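Local coordinates for protein peptidase S15/CocE/NonD (Thaumarchaeota archaeon SCGC AB-539-E09, PDB 4PF1) that probably works as a serine aminopeptidase of the S15/CocE family with an alpha/beta-hydrolase fold, cleaving residues from the N-terminal ends of peptides, at residues S451-G454 / E455-V458; D459-R462 / H463-S466; S578-F581 / P582-R586. One frame throughout, in Å; residues are numbered along the deposited sequence.

Interaction 1: residues S451-G454 / E455-V458; sequences STWG and EWLV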
ATOM      1  N   SER A 451      -8.030  12.440   2.806  1.00 21.58           N
ATOM      2  CA  SER A 451      -7.787  13.695   2.073  1.00 20.58           C
ATOM      3  C   SER A 451      -6.303  13.924   1.762  1.00 22.56           C
ATOM      4  O   SER A 451      -5.452  13.744   2.638  1.00 22.57           O
ATOM      5  CB  SER A 451      -8.327  14.886   2.860  1.00 23.16           C
ATOM      6  OG  SER A 451      -7.968  16.116   2.255  1.00 26.79           O
ATOM      7  N   THR A 452      -6.006  14.344   0.515  1.00 16.95           N
ATOM      8  CA  THR A 452      -4.647  14.686   0.075  1.00 16.15           C
ATOM      9  C   THR A 452      -4.568  16.205  -0.231  1.00 18.36           C
ATOM     10  O   THR A 452      -3.739  16.633  -1.039  1.00 17.60           O
ATOM     11  CB  THR A 452      -4.216  13.820  -1.128  1.00 21.59           C
ATOM     12  OG1 THR A 452      -5.097  14.057  -2.232  1.00 20.40           O
ATOM     13  CG2 THR A 452      -4.145  12.325  -0.789  1.00 17.29           C
ATOM     14  N   TRP A 453      -5.426  17.007   0.454  1.00 14.13           N
ATOM     15  CA  TRP A 453      -5.561  18.477   0.350  1.00 13.70           C
ATOM     16  C   TRP A 453      -4.207  19.195   0.528  1.00 16.59           C
ATOM     17  O   TRP A 453      -3.968  20.231  -0.104  1.00 15.01           O
ATOM     18  CB  TRP A 453      -6.594  18.967   1.397  1.00 12.54           C
ATOM     19  CG  TRP A 453      -6.512  20.411   1.818  1.00 13.70           C
ATOM     20  CD1 TRP A 453      -6.069  20.883   3.020  1.00 16.53           C
ATOM     21  CD2 TRP A 453      -7.070  21.539   1.127  1.00 13.78           C
ATOM     22  NE1 TRP A 453      -6.276  22.241   3.103  1.00 15.98           N
ATOM     23  CE2 TRP A 453      -6.867  22.674   1.945  1.00 17.52           C
ATOM     24  CE3 TRP A 453      -7.677  21.713  -0.132  1.00 15.16           C
ATOM     25  CZ2 TRP A 453      -7.233  23.965   1.540  1.00 17.15           C
ATOM     26  CZ3 TRP A 453      -8.035  22.991  -0.530  1.00 16.67           C
ATOM     27  CH2 TRP A 453      -7.819  24.098   0.303  1.00 17.39           C
ATOM     28  N   GLY A 454      -3.343  18.622   1.368  1.00 13.37           N
ATOM     29  CA  GLY A 454      -2.015  19.155   1.642  1.00 12.96           C
ATOM     30  C   GLY A 454      -1.043  19.020   0.489  1.00 16.10           C
ATOM     31  O   GLY A 454      -0.032  19.719   0.454  1.00 15.30           O
ATOM     32  N   GLU A 455      -1.347  18.130  -0.481  1.00 12.45           N
ATOM     33  CA  GLU A 455      -0.478  17.873  -1.635  1.00 11.92           C
ATOM     34  C   GLU A 455      -1.001  18.516  -2.934  1.00 14.73           C
ATOM     35  O   GLU A 455      -0.305  18.472  -3.946  1.00 14.00           O
ATOM     36  CB  GLU A 455      -0.326  16.346  -1.870  1.00 13.41           C
ATOM     37  CG  GLU A 455      -0.133  15.496  -0.621  1.00 23.03           C
ATOM     38  CD  GLU A 455      -0.061  13.993  -0.850  1.00 41.04           C
ATOM     39  OE1 GLU A 455       0.419  13.281   0.060  1.00 42.56           O
ATOM     40  OE2 GLU A 455      -0.486  13.523  -1.932  1.00 25.71           O
ATOM     41  N   TRP A 456      -2.217  19.090  -2.912  1.00 11.24           N
ATOM     42  CA  TRP A 456      -2.921  19.582  -4.100  1.00 11.16           C
ATOM     43  C   TRP A 456      -2.176  20.655  -4.918  1.00 15.78           C
ATOM     44  O   TRP A 456      -2.295  20.638  -6.142  1.00 14.90           O
ATOM     45  CB  TRP A 456      -4.357  20.025  -3.745  1.00 10.31           C
ATOM     46  CG  TRP A 456      -4.660  21.498  -3.726  1.00 11.43           C
ATOM     47  CD1 TRP A 456      -4.856  22.270  -2.618  1.00 14.26           C
ATOM     48  CD2 TRP A 456      -5.073  22.296  -4.846  1.00 11.50           C
ATOM     49  NE1 TRP A 456      -5.290  23.524  -2.983  1.00 13.82           N
ATOM     50  CE2 TRP A 456      -5.414  23.574  -4.348  1.00 15.19           C
ATOM     51  CE3 TRP A 456      -5.140  22.072  -6.233  1.00 12.86           C
ATOM     52  CZ2 TRP A 456      -5.794  24.628  -5.186  1.00 14.72           C
ATOM     53  CZ3 TRP A 456      -5.519  23.116  -7.062  1.00 14.44           C
ATOM     54  CH2 TRP A 456      -5.849  24.373  -6.540  1.00 15.13           C
ATOM     55  N   LEU A 457      -1.376  21.532  -4.286  1.00 13.20           N
ATOM     56  CA  LEU A 457      -0.684  22.581  -5.043  1.00 13.67           C
ATOM     57  C   LEU A 457       0.467  22.055  -5.936  1.00 18.06           C
ATOM     58  O   LEU A 457       0.978  22.819  -6.759  1.00 18.62           O
ATOM     59  CB  LEU A 457      -0.194  23.719  -4.134  1.00 13.94           C
ATOM     60  CG  LEU A 457      -1.290  24.685  -3.637  1.00 18.79           C
ATOM     61  CD1 LEU A 457      -0.687  25.811  -2.847  1.00 19.11           C
ATOM     62  CD2 LEU A 457      -2.115  25.255  -4.798  1.00 20.21           C
ATOM     63  N   VAL A 458       0.832  20.756  -5.820  1.00 13.49           N
ATOM     64  CA  VAL A 458       1.850  20.152  -6.692  1.00 13.04           C
ATOM     65  C   VAL A 458       1.194  19.083  -7.610  1.00 15.32           C
ATOM     66  O   VAL A 458       1.899  18.301  -8.248  1.00 14.35           O
ATOM     67  CB  VAL A 458       3.108  19.607  -5.940  1.00 16.79           C
ATOM     68  CG1 VAL A 458       3.846  20.729  -5.221  1.00 16.65           C
ATOM     69  CG2 VAL A 458       2.760  18.473  -4.977  1.00 16.46           C
TER
HETATM   70  O   HOH W   1      -0.091  21.692  -1.372  1.00 15.00           O
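Trp453 and Trp456 lie side by side and point the same way from a tight turn that runs into a short 3-10 segment, so residues three apart in sequence share one side of the chain. Their planes are only 22° from parallel but slid apart, leaving little overlap: Trp453 CZ3 approaches Trp456 NE1 at 3.7 Å, and Trp453 CE3 lies 3.8 Å from Trp456 CD1. With CG anti to its backbone N (chi1 158°), Trp453 carries its indole beside its own carbonyl carbon and alongside Trp456. The carbonyl oxygen Trp453 O sits at the edge of the Trp456 ring, close to its plane. The backbone sets this spacing. Glu455 N donates to Thr452 O over 2.9 Å, and a longer, weak bond runs from Trp456 N to Trp453 O. Glu455 extends beyond CG to lay OE2 against Thr452 CB, while its OE1 binds a glycerol and Thr452 OG1 is held by Arg439.

Farther out, Trp453 NE1 is bonded to Glu297, close to residues that resemble a Ser-His-Asp triad, and Trp456 meets Tyr438 and Trp580 edge-to-face. A water spans Gly454 O and Leu457 N. An ST turn opens this stretch, with Ser451 OG accepting from Trp453 N at 3.2 Å.

Interaction 2: residues D459-R462 / H463-S466; sequences DDQR and HTAS
Backbone bonds from Ala465 and Thr464 converge on Gln461 O. Ala465 N donates to Gln461 O at 3.1 Å, and Thr464 N adds a weak, longer bond. Thr464 OG1, placed between its backbone N and carbonyl carbon (chi1 51°), lies 3.0 Å from Gln461 O. Thr464 OG1 is also hydrogen-bonded to Gln575 OE1, and Gln575 NE2 donates to Gln461 O.

Among charged groups, Arg462 grips Asp460 side-on. Arg462 NE (2.8 Å) and Arg462 NH2 (3.2 Å) both bond to Asp460 OD2, which lies almost in the guanidinium plane. NE takes the syn lone pair, whereas NH2 approaches from above the carboxylate. Asp459 OD2 pairs with Arg439.

The His463 ring presents CD2 edge-on to Asp460 O at 3.3 Å, with Thr464 CG2 over part of one face. Water joins the polar ends: one molecule contacts both Gln461 NE2 and His463 NE2, and another links Arg462 O with Ser466 OG.

Gln461 OE1 is held by Lys506. Beyond the turn, Ala465 O and Ser466 O accept from Lys434 and Arg467 of the second subunit, placing it at an oligomer interface. With Gln461 in the N-cap position, this is the opening turn of the short helix 462-465.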
ATOM      1  N   ASP A 459      -0.157  19.104  -7.715  1.00 10.36           N
ATOM      2  CA  ASP A 459      -0.933  18.181  -8.557  1.00  8.94           C
ATOM      3  C   ASP A 459      -0.509  18.232 -10.023  1.00 11.18           C
ATOM      4  O   ASP A 459      -0.140  19.295 -10.528  1.00  8.54           O
ATOM      5  CB  ASP A 459      -2.433  18.520  -8.483  1.00 10.27           C
ATOM      6  CG  ASP A 459      -3.254  17.753  -7.464  1.00 18.74           C
ATOM      7  OD1 ASP A 459      -2.658  16.994  -6.666  1.00 18.91           O
ATOM      8  OD2 ASP A 459      -4.490  17.913  -7.462  1.00 23.47           O
ATOM      9  N   ASP A 460      -0.616  17.086 -10.715  1.00  8.83           N
ATOM     10  CA  ASP A 460      -0.379  16.989 -12.148  1.00  9.02           C
ATOM     11  C   ASP A 460      -1.518  17.725 -12.855  1.00 13.06           C
ATOM     12  O   ASP A 460      -2.688  17.488 -12.552  1.00 12.90           O
ATOM     13  CB  ASP A 460      -0.286  15.507 -12.579  1.00 10.87           C
ATOM     14  CG  ASP A 460      -0.119  15.261 -14.067  1.00 19.69           C
ATOM     15  OD1 ASP A 460       0.489  16.120 -14.751  1.00 20.57           O
ATOM     16  OD2 ASP A 460      -0.542  14.188 -14.540  1.00 24.57           O
ATOM     17  N   GLN A 461      -1.174  18.693 -13.701  1.00  9.66           N
ATOM     18  CA  GLN A 461      -2.164  19.512 -14.391  1.00  9.68           C
ATOM     19  C   GLN A 461      -2.450  18.988 -15.815  1.00 13.66           C
ATOM     20  O   GLN A 461      -3.057  19.700 -16.617  1.00 14.32           O
ATOM     21  CB  GLN A 461      -1.729  20.995 -14.406  1.00 10.87           C
ATOM     22  CG  GLN A 461      -1.675  21.647 -13.002  1.00 10.56           C
ATOM     23  CD  GLN A 461      -2.980  21.539 -12.241  1.00 23.02           C
ATOM     24  OE1 GLN A 461      -3.987  22.157 -12.594  1.00 17.09           O
ATOM     25  NE2 GLN A 461      -2.989  20.745 -11.171  1.00 15.35           N
ATOM     26  N   ARG A 462      -2.097  17.719 -16.093  1.00  9.59           N
ATOM     27  CA  ARG A 462      -2.379  17.092 -17.389  1.00  9.80           C
ATOM     28  C   ARG A 462      -3.897  16.914 -17.618  1.00 14.44           C
ATOM     29  O   ARG A 462      -4.338  16.952 -18.770  1.00 13.23           O
ATOM     30  CB  ARG A 462      -1.661  15.739 -17.517  1.00  8.63           C
ATOM     31  CG  ARG A 462      -0.258  15.847 -18.118  1.00 12.16           C
ATOM     32  CD  ARG A 462       0.420  14.496 -18.285  1.00 12.98           C
ATOM     33  NE  ARG A 462       0.730  13.875 -16.996  1.00 14.48           N
ATOM     34  CZ  ARG A 462       1.669  12.952 -16.811  1.00 23.91           C
ATOM     35  NH1 ARG A 462       2.409  12.534 -17.829  1.00  9.42           N
ATOM     36  NH2 ARG A 462       1.883  12.449 -15.601  1.00  9.92           N
ATOM     37  N   HIS A 463      -4.693  16.750 -16.520  1.00 11.53           N
ATOM     38  CA  HIS A 463      -6.148  16.548 -16.593  1.00 11.90           C
ATOM     39  C   HIS A 463      -6.884  17.790 -17.135  1.00 16.50           C
ATOM     40  O   HIS A 463      -7.908  17.646 -17.801  1.00 16.96           O
ATOM     41  CB  HIS A 463      -6.730  16.092 -15.235  1.00 12.57           C
ATOM     42  CG  HIS A 463      -6.838  17.158 -14.183  1.00 15.65           C
ATOM     43  ND1 HIS A 463      -8.050  17.776 -13.903  1.00 17.27           N
ATOM     44  CD2 HIS A 463      -5.905  17.618 -13.316  1.00 16.91           C
ATOM     45  CE1 HIS A 463      -7.807  18.607 -12.901  1.00 16.36           C
ATOM     46  NE2 HIS A 463      -6.531  18.555 -12.518  1.00 16.50           N
ATOM     47  N   THR A 464      -6.324  18.989 -16.911  1.00 12.61           N
ATOM     48  CA  THR A 464      -6.889  20.235 -17.430  1.00 12.05           C
ATOM     49  C   THR A 464      -6.251  20.596 -18.777  1.00 14.98           C
ATOM     50  O   THR A 464      -6.868  21.301 -19.569  1.00 14.31           O
ATOM     51  CB  THR A 464      -6.724  21.380 -16.416  1.00 18.29           C
ATOM     52  OG1 THR A 464      -5.364  21.455 -15.999  1.00 17.44           O
ATOM     53  CG2 THR A 464      -7.624  21.225 -15.214  1.00 16.08           C
ATOM     54  N   ALA A 465      -5.023  20.106 -19.040  1.00 11.92           N
ATOM     55  CA  ALA A 465      -4.278  20.396 -20.274  1.00 11.86           C
ATOM     56  C   ALA A 465      -5.025  19.966 -21.548  1.00 15.50           C
ATOM     57  O   ALA A 465      -4.959  20.678 -22.554  1.00 15.58           O
ATOM     58  CB  ALA A 465      -2.915  19.726 -20.232  1.00 12.60           C
ATOM     59  N   SER A 466      -5.722  18.808 -21.511  1.00 10.99           N
ATOM     60  CA  SER A 466      -6.439  18.279 -22.679  1.00 10.97           C
ATOM     61  C   SER A 466      -7.847  18.871 -22.822  1.00 14.57           C
ATOM     62  O   SER A 466      -8.500  18.630 -23.837  1.00 14.04           O
ATOM     63  CB  SER A 466      -6.527  16.758 -22.608  1.00 13.90           C
ATOM     64  OG  SER A 466      -7.296  16.343 -21.491  1.00 19.32           O
TER
HETATM   65  O   HOH W   2      -5.335  19.617  -9.739  1.00  9.96           O
HETATM   66  O   HOH W   3      -3.499  14.964 -14.563  1.00 18.54           O
HETATM   67  O   HOH W   4      -5.658  14.973 -19.848  1.00 18.51           O

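Interaction 3: residues S578-F581 / P582-R586; sequences SSWF and PLYDR
Phe581 turns one ring face onto Pro582, the next residue in the chain. Pro582 CA stands 3.6 Å from the centroid of the Phe581 ring and 21° off the normal, a CH-pi contact, while Pro582 CB covers the face toward the rim. The peptide bond between them is cis, and with the Phe581 CG anti to its own nitrogen (chi1 -160°) the ring is swung beside its carbonyl and over the proline. Arg586 comes obliquely to the same ring, its CG 3.5 Å from Phe581 CD1. The guanidinium stands at 74° to the ring, its nitrogens held by the carbonyls of Gly239 and Pro432.

One turn of chain closes around the proline. Tyr584 N donates to Trp580 O over 3.0 Å, and a water spans the same two residues from Trp580 N to Tyr584 O. This places the two aromatic side chains side by side, nearly parallel but slid apart; Trp580 CE3 touches Tyr584 CE1 at 3.6 Å. Tyr584 OH reaches Arg203.

Phe581 and Pro582 press on helices 204-215 and 231-238, and Trp580 on strand 502-510, so the loop lies between the C-terminal beta domain and helices of the catalytic part. The bond from Tyr584 N back to Trp580 O defines an alpha-turn, here built on an aromatic-cis-proline pair.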
ATOM      1  N   SER A 578     -11.209  29.517 -16.433  1.00 10.73           N
ATOM      2  CA  SER A 578     -12.166  30.471 -15.856  1.00 11.00           C
ATOM      3  C   SER A 578     -12.959  29.930 -14.642  1.00 15.53           C
ATOM      4  O   SER A 578     -13.902  30.587 -14.182  1.00 14.61           O
ATOM      5  CB  SER A 578     -13.131  30.961 -16.927  1.00 14.31           C
ATOM      6  OG  SER A 578     -12.499  31.869 -17.811  1.00 21.92           O
ATOM      7  N   SER A 579     -12.559  28.765 -14.110  1.00 12.63           N
ATOM      8  CA  SER A 579     -13.174  28.152 -12.931  1.00 12.21           C
ATOM      9  C   SER A 579     -12.182  27.216 -12.238  1.00 17.92           C
ATOM     10  O   SER A 579     -11.271  26.694 -12.880  1.00 17.99           O
ATOM     11  CB  SER A 579     -14.458  27.408 -13.296  1.00 14.06           C
ATOM     12  OG  SER A 579     -14.267  26.479 -14.347  1.00 13.62           O
ATOM     13  N   TRP A 580     -12.342  27.054 -10.915  1.00 15.19           N
ATOM     14  CA  TRP A 580     -11.499  26.247 -10.022  1.00 14.67           C
ATOM     15  C   TRP A 580     -12.419  25.707  -8.924  1.00 17.17           C
ATOM     16  O   TRP A 580     -12.382  26.166  -7.784  1.00 17.46           O
ATOM     17  CB  TRP A 580     -10.389  27.150  -9.441  1.00 13.59           C
ATOM     18  CG  TRP A 580      -8.977  26.674  -9.618  1.00 14.25           C
ATOM     19  CD1 TRP A 580      -8.555  25.522 -10.219  1.00 16.97           C
ATOM     20  CD2 TRP A 580      -7.797  27.341  -9.152  1.00 14.10           C
ATOM     21  NE1 TRP A 580      -7.181  25.436 -10.164  1.00 16.17           N
ATOM     22  CE2 TRP A 580      -6.691  26.536  -9.506  1.00 17.57           C
ATOM     23  CE3 TRP A 580      -7.565  28.551  -8.472  1.00 15.40           C
ATOM     24  CZ2 TRP A 580      -5.373  26.905  -9.210  1.00 16.87           C
ATOM     25  CZ3 TRP A 580      -6.259  28.913  -8.177  1.00 16.82           C
ATOM     26  CH2 TRP A 580      -5.181  28.092  -8.537  1.00 17.21           C
ATOM     27  N   PHE A 581     -13.284  24.760  -9.304  1.00 12.85           N
ATOM     28  CA  PHE A 581     -14.417  24.255  -8.529  1.00 12.02           C
ATOM     29  C   PHE A 581     -14.172  22.860  -7.886  1.00 15.99           C
ATOM     30  O   PHE A 581     -13.474  22.046  -8.482  1.00 15.46           O
ATOM     31  CB  PHE A 581     -15.623  24.186  -9.490  1.00 13.38           C
ATOM     32  CG  PHE A 581     -16.982  24.158  -8.852  1.00 14.22           C
ATOM     33  CD1 PHE A 581     -17.553  25.318  -8.343  1.00 16.41           C
ATOM     34  CD2 PHE A 581     -17.698  22.970  -8.758  1.00 15.97           C
ATOM     35  CE1 PHE A 581     -18.808  25.288  -7.728  1.00 17.13           C
ATOM     36  CE2 PHE A 581     -18.955  22.941  -8.147  1.00 18.68           C
ATOM     37  CZ  PHE A 581     -19.504  24.103  -7.642  1.00 16.68           C
ATOM     38  N   PRO A 582     -14.743  22.536  -6.687  1.00 13.47           N
ATOM     39  CA  PRO A 582     -15.665  23.329  -5.848  1.00 13.48           C
ATOM     40  C   PRO A 582     -14.989  24.237  -4.819  1.00 17.44           C
ATOM     41  O   PRO A 582     -15.699  24.929  -4.088  1.00 17.19           O
ATOM     42  CB  PRO A 582     -16.497  22.246  -5.157  1.00 15.25           C
ATOM     43  CG  PRO A 582     -15.523  21.121  -4.955  1.00 19.45           C
ATOM     44  CD  PRO A 582     -14.550  21.182  -6.122  1.00 14.94           C
ATOM     45  N   LEU A 583     -13.634  24.230  -4.743  1.00 13.86           N
ATOM     46  CA  LEU A 583     -12.873  25.071  -3.804  1.00 13.21           C
ATOM     47  C   LEU A 583     -13.335  26.525  -3.916  1.00 14.72           C
ATOM     48  O   LEU A 583     -13.702  27.123  -2.910  1.00 13.24           O
ATOM     49  CB  LEU A 583     -11.351  24.947  -4.056  1.00 13.26           C
ATOM     50  CG  LEU A 583     -10.402  25.796  -3.167  1.00 18.41           C
ATOM     51  CD1 LEU A 583     -10.708  25.625  -1.661  1.00 18.61           C
ATOM     52  CD2 LEU A 583      -8.957  25.452  -3.442  1.00 20.64           C
ATOM     53  N   TYR A 584     -13.402  27.051  -5.148  1.00 10.59           N
ATOM     54  CA  TYR A 584     -13.911  28.396  -5.403  1.00 10.39           C
ATOM     55  C   TYR A 584     -15.310  28.314  -5.982  1.00 13.61           C
ATOM     56  O   TYR A 584     -15.574  27.441  -6.814  1.00 11.85           O
ATOM     57  CB  TYR A 584     -12.981  29.163  -6.357  1.00 11.05           C
ATOM     58  CG  TYR A 584     -11.626  29.452  -5.758  1.00 11.95           C
ATOM     59  CD1 TYR A 584     -10.562  28.572  -5.933  1.00 13.12           C
ATOM     60  CD2 TYR A 584     -11.416  30.585  -4.978  1.00 12.78           C
ATOM     61  CE1 TYR A 584      -9.318  28.819  -5.357  1.00 13.53           C
ATOM     62  CE2 TYR A 584     -10.172  30.851  -4.413  1.00 13.57           C
ATOM     63  CZ  TYR A 584      -9.130  29.957  -4.590  1.00 19.63           C
ATOM     64  OH  TYR A 584      -7.909  30.211  -4.025  1.00 18.78           O
ATOM     65  N   ASP A 585     -16.218  29.215  -5.556  1.00 11.41           N
ATOM     66  CA  ASP A 585     -17.566  29.237  -6.126  1.00 11.39           C
ATOM     67  C   ASP A 585     -17.489  29.748  -7.575  1.00 16.08           C
ATOM     68  O   ASP A 585     -16.533  30.444  -7.932  1.00 15.38           O
ATOM     69  CB  ASP A 585     -18.543  30.072  -5.268  1.00 13.33           C
ATOM     70  CG  ASP A 585     -18.241  31.556  -5.142  1.00 18.33           C
ATOM     71  OD1 ASP A 585     -17.102  31.962  -5.451  1.00 17.32           O
ATOM     72  OD2 ASP A 585     -19.129  32.300  -4.687  1.00 25.35           O
ATOM     73  N   ARG A 586     -18.441  29.340  -8.419  1.00 13.31           N
ATOM     74  CA  ARG A 586     -18.437  29.724  -9.832  1.00 13.37           C
ATOM     75  C   ARG A 586     -18.760  31.179 -10.027  1.00 18.32           C
ATOM     76  O   ARG A 586     -19.674  31.710  -9.383  1.00 18.72           O
ATOM     77  CB  ARG A 586     -19.461  28.908 -10.634  1.00 12.50           C
ATOM     78  CG  ARG A 586     -19.268  27.409 -10.595  1.00 18.66           C
ATOM     79  CD  ARG A 586     -20.505  26.692 -11.095  1.00 19.95           C
ATOM     80  NE  ARG A 586     -21.710  27.056 -10.344  1.00 16.50           N
ATOM     81  CZ  ARG A 586     -22.923  27.157 -10.881  1.00 24.55           C
ATOM     82  NH1 ARG A 586     -23.105  26.931 -12.175  1.00 10.30           N
ATOM     83  NH2 ARG A 586     -23.960  27.493 -10.129  1.00 17.18           N
TER
HETATM   84  O   HOH W   5     -14.925  27.898  -9.730  1.00 11.33           O

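In the fold
Followed from the N terminus, the chain first makes interaction 1 in the long loop after strand 425-430 and runs straight on into interaction 2, where the short helix 462-465 starts; each is a local turn, and the two adjoin in sequence without further contact. Interaction 3 comes later, after strand 571-577, so the three follow in series and none nests or crosses another. In space, interactions 1 and 3 meet: Trp456 and Trp453 pack against Leu583, with Trp456 CZ2 on Leu583 CD2 at 3.7 Å. Interaction 2 does not touch interaction 3, about 5 Å away at the nearest atoms, and meets the second subunit. Interaction 3 joins the C-terminal beta domain to helices 204-215 and 231-238.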